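Local coordinates for protein formiminoglutamase (Trypanosoma cruzi, PDB 4MYK) that hydrolyses formiminoglutamate as an arginase-like manganese metalloenzyme built on the arginase/deacetylase alpha/beta fold, at residues R26-P38 and K104-I118. The protein carries 1 engineered substitution. Sequence-based numbering, arbitrary orientation.
Sequences REEDADIVIIGFP and KVFTVLARGAFPFVI
I35, on strand 32-37, and E27, in the 3-10 turn before it, both meet K104 of the helix leading into strand 114-118, the neighbouring strand in the parallel sheet of the arginase/deacetylase fold. The last turns of helix 94-110, residues 104-110, run antiparallel to strand 32-37, the axes of these segments 10.1 Å apart at closest; the chain then turns through R111 and G112 into strand 114-118. The strands join by a ladder of alternating backbone bonds, from F114 N to D31 O at one end to F37 N to I118 O at the other.

On the helix side of the sheet, I35 packs against the helix. A chi1 of -62° sets its CG1 beside the backbone N, from where the chain carries I35 CD1 to 3.8 Å from K104 CG, with V105 CG2 also against it. Nearer the strand's start, V33 CG1 meets V108 CG2, while V33 CG2 sits at the edge of the R111 guanidinium.

Before the strand begins, the extended E27 side chain puts its carboxylate between two cations. K104 comes from the opposite direction, and its NZ bridges to E27 OE1 at 3.1 Å on the syn lone pair. R111 comes in at about a right angle: NH2 donates to E27 OE2 at 3.2 Å, on the anti side and 27° out of the carboxylate plane. E28 OE1 is 4.1 Å from R111 NE but well out of the guanidinium plane, an attraction of charge alone.

The other side of the sheet carries I32, I34, F114, F116 and I118. I34 and I118 run alongside each other, I34 CG2 to I118 CG2 at 4.2 Å, and I34 CG2 meets the F116 ring at its edge; F299 and F302 of helix 290-306 pack against F116 and F114.

Back at the salt bridges, one water donates to E27 OE2 and T107 OG1 and accepts from R111 NH1 at 3.2 Å.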
ATOM      1  N   ARG A  26      32.882  -5.774 -24.242  1.00 36.27           N
ATOM      2  CA  ARG A  26      33.886  -5.660 -23.182  1.00 39.00           C
ATOM      3  C   ARG A  26      33.434  -4.673 -22.112  1.00 35.85           C
ATOM      4  O   ARG A  26      33.043  -3.544 -22.414  1.00 33.65           O
ATOM      5  CB  ARG A  26      35.247  -5.211 -23.739  1.00 37.41           C
ATOM      6  CG  ARG A  26      36.395  -6.199 -23.474  1.00 41.19           C
ATOM      7  CD  ARG A  26      37.751  -5.511 -23.188  1.00 43.98           C
ATOM      8  NE  ARG A  26      38.450  -5.012 -24.380  1.00 46.30           N
ATOM      9  CZ  ARG A  26      39.319  -5.712 -25.113  1.00 44.91           C
ATOM     10  NH1 ARG A  26      39.616  -6.969 -24.802  1.00 41.69           N
ATOM     11  NH2 ARG A  26      39.899  -5.148 -26.169  1.00 38.84           N
ATOM     12  N   GLU A  27      33.499  -5.116 -20.862  1.00 33.10           N
ATOM     13  CA  GLU A  27      33.157  -4.285 -19.718  1.00 29.62           C
ATOM     14  C   GLU A  27      33.673  -2.857 -19.857  1.00 31.65           C
ATOM     15  O   GLU A  27      33.005  -1.905 -19.437  1.00 27.56           O
ATOM     16  CB  GLU A  27      33.722  -4.908 -18.442  1.00 27.09           C
ATOM     17  CG  GLU A  27      33.265  -4.210 -17.178  1.00 24.52           C
ATOM     18  CD  GLU A  27      33.965  -4.730 -15.937  1.00 25.10           C
ATOM     19  OE1 GLU A  27      34.311  -5.933 -15.913  1.00 25.99           O
ATOM     20  OE2 GLU A  27      34.157  -3.935 -14.987  1.00 23.99           O
ATOM     21  N   GLU A  28      34.865  -2.721 -20.442  1.00 35.15           N
ATOM     22  CA  GLU A  28      35.551  -1.431 -20.544  1.00 35.42           C
ATOM     23  C   GLU A  28      34.743  -0.449 -21.382  1.00 33.14           C
ATOM     24  O   GLU A  28      34.971   0.765 -21.342  1.00 30.49           O
ATOM     25  CB  GLU A  28      36.943  -1.610 -21.166  1.00 32.08           C
ATOM     26  CG  GLU A  28      37.646  -2.888 -20.750  1.00 36.68           C
ATOM     27  CD  GLU A  28      38.215  -2.816 -19.343  1.00 49.26           C
ATOM     28  OE1 GLU A  28      38.937  -1.835 -19.039  1.00 46.88           O
ATOM     29  OE2 GLU A  28      37.949  -3.748 -18.545  1.00 47.10           O
ATOM     30  N   ASP A  29      33.793  -0.992 -22.138  1.00 29.53           N
ATOM     31  CA  ASP A  29      33.014  -0.211 -23.089  1.00 30.93           C
ATOM     32  C   ASP A  29      31.623   0.157 -22.558  1.00 30.60           C
ATOM     33  O   ASP A  29      30.927   0.992 -23.130  1.00 27.87           O
ATOM     34  CB  ASP A  29      32.930  -0.969 -24.419  1.00 33.71           C
ATOM     35  CG  ASP A  29      34.291  -1.070 -25.115  1.00 34.16           C
ATOM     36  OD1 ASP A  29      34.975  -0.028 -25.247  1.00 32.41           O
ATOM     37  OD2 ASP A  29      34.680  -2.185 -25.518  1.00 36.70           O
ATOM     38  N   ALA A  30      31.237  -0.464 -21.450  1.00 30.85           N
ATOM     39  CA  ALA A  30      29.966  -0.164 -20.799  1.00 27.47           C
ATOM     40  C   ALA A  30      30.025   1.132 -19.988  1.00 25.62           C
ATOM     41  O   ALA A  30      30.989   1.378 -19.254  1.00 29.37           O
ATOM     42  CB  ALA A  30      29.545  -1.319 -19.910  1.00 23.62           C
ATOM     43  N   ASP A  31      28.985   1.951 -20.125  1.00 26.55           N
ATOM     44  CA  ASP A  31      28.836   3.165 -19.326  1.00 23.92           C
ATOM     45  C   ASP A  31      28.535   2.785 -17.880  1.00 21.75           C
ATOM     46  O   ASP A  31      29.010   3.422 -16.938  1.00 18.96           O
ATOM     47  CB  ASP A  31      27.702   4.023 -19.878  1.00 21.87           C
ATOM     48  CG  ASP A  31      27.919   4.417 -21.329  1.00 25.28           C
ATOM     49  OD1 ASP A  31      28.840   5.215 -21.587  1.00 29.21           O
ATOM     50  OD2 ASP A  31      27.159   3.947 -22.206  1.00 28.57           O
ATOM     51  N   ILE A  32      27.746   1.730 -17.720  1.00 20.60           N
ATOM     52  CA  ILE A  32      27.318   1.300 -16.402  1.00 22.35           C
ATOM     53  C   ILE A  32      27.669  -0.160 -16.226  1.00 22.53           C
ATOM     54  O   ILE A  32      27.413  -0.981 -17.119  1.00 21.45           O
ATOM     55  CB  ILE A  32      25.786   1.489 -16.215  1.00 21.83           C
ATOM     56  CG1 ILE A  32      25.413   2.977 -16.291  1.00 17.78           C
ATOM     57  CG2 ILE A  32      25.305   0.846 -14.898  1.00 16.98           C
ATOM     58  CD1 ILE A  32      23.952   3.231 -16.618  1.00 18.94           C
ATOM     59  N   VAL A  33      28.255  -0.481 -15.076  1.00 21.37           N
ATOM     60  CA  VAL A  33      28.598  -1.867 -14.770  1.00 20.26           C
ATOM     61  C   VAL A  33      27.899  -2.405 -13.507  1.00 18.11           C
ATOM     62  O   VAL A  33      28.003  -1.822 -12.429  1.00 19.06           O
ATOM     63  CB  VAL A  33      30.137  -2.070 -14.745  1.00 23.00           C
ATOM     64  CG1 VAL A  33      30.505  -3.465 -14.248  1.00 19.36           C
ATOM     65  CG2 VAL A  33      30.705  -1.828 -16.148  1.00 21.79           C
ATOM     66  N   ILE A  34      27.170  -3.511 -13.686  1.00 18.33           N
ATOM     67  CA  ILE A  34      26.437  -4.192 -12.617  1.00 19.92           C
ATOM     68  C   ILE A  34      27.286  -5.281 -11.945  1.00 18.62           C
ATOM     69  O   ILE A  34      27.829  -6.167 -12.604  1.00 18.08           O
ATOM     70  CB  ILE A  34      25.140  -4.854 -13.149  1.00 18.62           C
ATOM     71  CG1 ILE A  34      24.211  -3.819 -13.780  1.00 17.75           C
ATOM     72  CG2 ILE A  34      24.426  -5.602 -12.042  1.00 16.01           C
ATOM     73  CD1 ILE A  34      23.126  -4.435 -14.633  1.00 18.97           C
ATOM     74  N   ILE A  35      27.381  -5.201 -10.623  1.00 18.18           N
ATOM     75  CA  ILE A  35      28.176  -6.134  -9.835  1.00 18.58           C
ATOM     76  C   ILE A  35      27.280  -6.739  -8.767  1.00 16.73           C
ATOM     77  O   ILE A  35      26.607  -6.018  -8.044  1.00 16.69           O
ATOM     78  CB  ILE A  35      29.381  -5.411  -9.151  1.00 17.88           C
ATOM     79  CG1 ILE A  35      30.322  -4.812 -10.207  1.00 19.08           C
ATOM     80  CG2 ILE A  35      30.137  -6.361  -8.226  1.00 20.35           C
ATOM     81  CD1 ILE A  35      31.134  -3.608  -9.722  1.00 16.84           C
ATOM     82  N   GLY A  36      27.261  -8.058  -8.672  1.00 15.94           N
ATOM     83  CA  GLY A  36      26.429  -8.716  -7.684  1.00 17.09           C
ATOM     84  C   GLY A  36      27.189  -9.013  -6.412  1.00 18.11           C
ATOM     85  O   GLY A  36      28.357  -9.400  -6.453  1.00 18.24           O
ATOM     86  N   PHE A  37      26.525  -8.821  -5.276  1.00 16.93           N
ATOM     87  CA  PHE A  37      27.091  -9.197  -3.985  1.00 16.83           C
ATOM     88  C   PHE A  37      26.117 -10.075  -3.180  1.00 16.90           C
ATOM     89  O   PHE A  37      25.403  -9.586  -2.290  1.00 17.46           O
ATOM     90  CB  PHE A  37      27.539  -7.961  -3.192  1.00 19.83           C
ATOM     91  CG  PHE A  37      28.538  -8.269  -2.103  1.00 21.27           C
ATOM     92  CD1 PHE A  37      29.788  -8.789  -2.416  1.00 21.72           C
ATOM     93  CD2 PHE A  37      28.230  -8.037  -0.775  1.00 18.50           C
ATOM     94  CE1 PHE A  37      30.700  -9.078  -1.428  1.00 23.97           C
ATOM     95  CE2 PHE A  37      29.136  -8.317   0.219  1.00 20.08           C
ATOM     96  CZ  PHE A  37      30.374  -8.839  -0.106  1.00 25.37           C
ATOM     97  N   PRO A  38      26.106 -11.389  -3.484  1.00 19.22           N
ATOM     98  CA  PRO A  38      25.163 -12.353  -2.909  1.00 17.75           C
ATOM     99  C   PRO A  38      25.539 -12.781  -1.482  1.00 19.96           C
ATOM    100  O   PRO A  38      25.852 -13.950  -1.261  1.00 20.20           O
ATOM    101  CB  PRO A  38      25.269 -13.555  -3.861  1.00 19.53           C
ATOM    102  CG  PRO A  38      26.423 -13.256  -4.812  1.00 19.35           C
ATOM    103  CD  PRO A  38      27.139 -12.062  -4.286  1.00 18.62           C
ATOM    104  N   LYS A 104      37.024  -4.271  -7.046  1.00 22.15           N
ATOM    105  CA  LYS A 104      36.295  -4.284  -8.312  1.00 21.60           C
ATOM    106  C   LYS A 104      35.583  -2.970  -8.591  1.00 18.06           C
ATOM    107  O   LYS A 104      35.663  -2.442  -9.681  1.00 19.04           O
ATOM    108  CB  LYS A 104      35.274  -5.425  -8.316  1.00 20.99           C
ATOM    109  CG  LYS A 104      34.415  -5.484  -9.572  1.00 18.45           C
ATOM    110  CD  LYS A 104      35.270  -5.587 -10.802  1.00 21.63           C
ATOM    111  CE  LYS A 104      34.450  -6.033 -11.986  1.00 20.07           C
ATOM    112  NZ  LYS A 104      35.325  -6.504 -13.093  1.00 26.68           N
ATOM    113  N   VAL A 105      34.864  -2.459  -7.602  1.00 19.35           N
ATOM    114  CA  VAL A 105      34.198  -1.174  -7.741  1.00 18.58           C
ATOM    115  C   VAL A 105      35.216  -0.078  -8.053  1.00 20.87           C
ATOM    116  O   VAL A 105      34.967   0.793  -8.893  1.00 24.35           O
ATOM    117  CB  VAL A 105      33.403  -0.813  -6.462  1.00 21.01           C
ATOM    118  CG1 VAL A 105      32.844   0.608  -6.553  1.00 18.38           C
ATOM    119  CG2 VAL A 105      32.289  -1.822  -6.237  1.00 18.78           C
ATOM    120  N   PHE A 106      36.366  -0.127  -7.382  1.00 22.46           N
ATOM    121  CA  PHE A 106      37.413   0.866  -7.606  1.00 21.04           C
ATOM    122  C   PHE A 106      37.894   0.886  -9.049  1.00 23.51           C
ATOM    123  O   PHE A 106      37.995   1.948  -9.662  1.00 24.78           O
ATOM    124  CB  PHE A 106      38.615   0.646  -6.699  1.00 21.74           C
ATOM    125  CG  PHE A 106      39.770   1.550  -7.031  1.00 29.50           C
ATOM    126  CD1 PHE A 106      39.759   2.882  -6.639  1.00 25.88           C
ATOM    127  CD2 PHE A 106      40.847   1.084  -7.770  1.00 29.68           C
ATOM    128  CE1 PHE A 106      40.804   3.725  -6.958  1.00 24.49           C
ATOM    129  CE2 PHE A 106      41.900   1.927  -8.085  1.00 28.09           C
ATOM    130  CZ  PHE A 106      41.875   3.250  -7.678  1.00 25.24           C
ATOM    131  N   THR A 107      38.197  -0.293  -9.585  1.00 24.17           N
ATOM    132  CA  THR A 107      38.642  -0.404 -10.970  1.00 23.74           C
ATOM    133  C   THR A 107      37.638   0.232 -11.938  1.00 23.83           C
ATOM    134  O   THR A 107      38.021   1.028 -12.790  1.00 23.69           O
ATOM    135  CB  THR A 107      38.974  -1.872 -11.360  1.00 23.68           C
ATOM    136  OG1 THR A 107      37.779  -2.660 -11.384  1.00 28.46           O
ATOM    137  CG2 THR A 107      39.946  -2.480 -10.365  1.00 22.72           C
ATOM    138  N   VAL A 108      36.353  -0.094 -11.788  1.00 24.53           N
ATOM    139  CA  VAL A 108      35.311   0.523 -12.617  1.00 24.54           C
ATOM    140  C   VAL A 108      35.311   2.042 -12.443  1.00 21.40           C
ATOM    141  O   VAL A 108      35.192   2.791 -13.413  1.00 19.31           O
ATOM    142  CB  VAL A 108      33.890  -0.036 -12.319  1.00 19.67           C
ATOM    143  CG1 VAL A 108      32.851   0.719 -13.117  1.00 20.87           C
ATOM    144  CG2 VAL A 108      33.814  -1.500 -12.661  1.00 20.74           C
ATOM    145  N   LEU A 109      35.454   2.474 -11.191  1.00 20.67           N
ATOM    146  CA  LEU A 109      35.533   3.891 -10.849  1.00 24.45           C
ATOM    147  C   LEU A 109      36.754   4.545 -11.492  1.00 26.50           C
ATOM    148  O   LEU A 109      36.645   5.569 -12.165  1.00 24.50           O
ATOM    149  CB  LEU A 109      35.602   4.080  -9.328  1.00 24.85           C
ATOM    150  CG  LEU A 109      34.342   3.959  -8.469  1.00 21.01           C
ATOM    151  CD1 LEU A 109      34.694   4.240  -7.012  1.00 19.79           C
ATOM    152  CD2 LEU A 109      33.273   4.917  -8.965  1.00 16.47           C
ATOM    153  N   ALA A 110      37.912   3.933 -11.273  1.00 25.04           N
ATOM    154  CA  ALA A 110      39.184   4.431 -11.784  1.00 29.45           C
ATOM    155  C   ALA A 110      39.173   4.726 -13.284  1.00 25.04           C
ATOM    156  O   ALA A 110      39.898   5.605 -13.748  1.00 25.65           O
ATOM    157  CB  ALA A 110      40.311   3.453 -11.439  1.00 23.62           C
ATOM    158  N   ARG A 111      38.362   4.006 -14.052  1.00 27.00           N
ATOM    159  CA  ARG A 111      38.395   4.196 -15.507  1.00 27.88           C
ATOM    160  C   ARG A 111      37.247   5.050 -15.999  1.00 30.18           C
ATOM    161  O   ARG A 111      37.022   5.168 -17.196  1.00 30.72           O
ATOM    162  CB  ARG A 111      38.416   2.863 -16.264  1.00 30.08           C
ATOM    163  CG  ARG A 111      37.058   2.284 -16.528  1.00 24.28           C
ATOM    164  CD  ARG A 111      37.140   1.031 -17.377  1.00 33.43           C
ATOM    165  NE  ARG A 111      35.848   0.355 -17.381  1.00 40.85           N
ATOM    166  CZ  ARG A 111      35.538  -0.645 -16.567  1.00 30.46           C
ATOM    167  NH1 ARG A 111      36.445  -1.098 -15.715  1.00 30.94           N
ATOM    168  NH2 ARG A 111      34.335  -1.194 -16.616  1.00 25.50           N
ATOM    169  N   GLY A 112      36.508   5.637 -15.069  1.00 30.79           N
ATOM    170  CA  GLY A 112      35.424   6.526 -15.438  1.00 29.11           C
ATOM    171  C   GLY A 112      34.061   5.888 -15.645  1.00 24.62           C
ATOM    172  O   GLY A 112      33.097   6.599 -15.900  1.00 25.57           O
ATOM    173  N   ALA A 113      33.963   4.565 -15.539  1.00 27.30           N
ATOM    174  CA  ALA A 113      32.668   3.895 -15.684  1.00 23.20           C
ATOM    175  C   ALA A 113      31.849   4.016 -14.398  1.00 23.37           C
ATOM    176  O   ALA A 113      32.379   4.410 -13.363  1.00 21.53           O
ATOM    177  CB  ALA A 113      32.847   2.435 -16.092  1.00 21.77           C
ATOM    178  N   PHE A 114      30.559   3.694 -14.469  1.00 21.09           N
ATOM    179  CA  PHE A 114      29.679   3.808 -13.302  1.00 20.57           C
ATOM    180  C   PHE A 114      29.297   2.438 -12.738  1.00 19.50           C
ATOM    181  O   PHE A 114      28.612   1.650 -13.404  1.00 20.57           O
ATOM    182  CB  PHE A 114      28.421   4.615 -13.642  1.00 17.21           C
ATOM    183  CG  PHE A 114      27.517   4.871 -12.463  1.00 15.42           C
ATOM    184  CD1 PHE A 114      26.677   3.884 -11.983  1.00 16.05           C
ATOM    185  CD2 PHE A 114      27.497   6.112 -11.849  1.00 18.61           C
ATOM    186  CE1 PHE A 114      25.854   4.124 -10.909  1.00 17.43           C
ATOM    187  CE2 PHE A 114      26.671   6.361 -10.778  1.00 19.34           C
ATOM    188  CZ  PHE A 114      25.849   5.364 -10.306  1.00 16.96           C
ATOM    189  N   PRO A 115      29.728   2.157 -11.496  1.00 18.98           N
ATOM    190  CA  PRO A 115      29.426   0.888 -10.832  1.00 18.86           C
ATOM    191  C   PRO A 115      28.056   0.905 -10.136  1.00 18.30           C
ATOM    192  O   PRO A 115      27.756   1.826  -9.362  1.00 18.22           O
ATOM    193  CB  PRO A 115      30.530   0.781  -9.770  1.00 16.77           C
ATOM    194  CG  PRO A 115      31.205   2.127  -9.729  1.00 18.16           C
ATOM    195  CD  PRO A 115      30.426   3.072 -10.585  1.00 15.98           C
ATOM    196  N   PHE A 116      27.237  -0.108 -10.415  1.00 17.39           N
ATOM    197  CA  PHE A 116      26.010  -0.337  -9.649  1.00 19.69           C
ATOM    198  C   PHE A 116      26.099  -1.707  -8.989  1.00 17.40           C
ATOM    199  O   PHE A 116      26.254  -2.730  -9.675  1.00 18.35           O
ATOM    200  CB  PHE A 116      24.767  -0.254 -10.543  1.00 15.54           C
ATOM    201  CG  PHE A 116      23.501  -0.745  -9.878  1.00 17.32           C
ATOM    202  CD1 PHE A 116      22.706   0.118  -9.142  1.00 17.11           C
ATOM    203  CD2 PHE A 116      23.100  -2.075 -10.000  1.00 17.34           C
ATOM    204  CE1 PHE A 116      21.537  -0.336  -8.535  1.00 17.84           C
ATOM    205  CE2 PHE A 116      21.932  -2.530  -9.399  1.00 13.51           C
ATOM    206  CZ  PHE A 116      21.154  -1.658  -8.667  1.00 15.36           C
ATOM    207  N   VAL A 117      26.019  -1.731  -7.664  1.00 14.18           N
ATOM    208  CA  VAL A 117      26.206  -2.973  -6.925  1.00 14.32           C
ATOM    209  C   VAL A 117      24.882  -3.460  -6.362  1.00 13.41           C
ATOM    210  O   VAL A 117      24.244  -2.774  -5.564  1.00 14.55           O
ATOM    211  CB  VAL A 117      27.227  -2.807  -5.778  1.00 17.22           C
ATOM    212  CG1 VAL A 117      27.510  -4.160  -5.106  1.00 17.26           C
ATOM    213  CG2 VAL A 117      28.523  -2.174  -6.296  1.00 15.80           C
ATOM    214  N   ILE A 118      24.460  -4.642  -6.792  1.00 14.86           N
ATOM    215  CA  ILE A 118      23.220  -5.215  -6.291  1.00 15.02           C
ATOM    216  C   ILE A 118      23.518  -6.256  -5.218  1.00 15.60           C
ATOM    217  O   ILE A 118      24.300  -7.176  -5.440  1.00 15.95           O
ATOM    218  CB  ILE A 118      22.349  -5.820  -7.423  1.00 15.06           C
ATOM    219  CG1 ILE A 118      21.085  -6.453  -6.844  1.00 15.30           C
ATOM    220  CG2 ILE A 118      23.139  -6.823  -8.265  1.00 15.88           C
ATOM    221  CD1 ILE A 118      20.223  -5.472  -6.101  1.00 15.33           C
TER
HETATM  222  O   HOH W   1      37.094  -3.657 -13.954  1.00 26.26           O
HETATM  223  O   HOH W   2      30.119   6.068 -17.370  1.00 26.12           O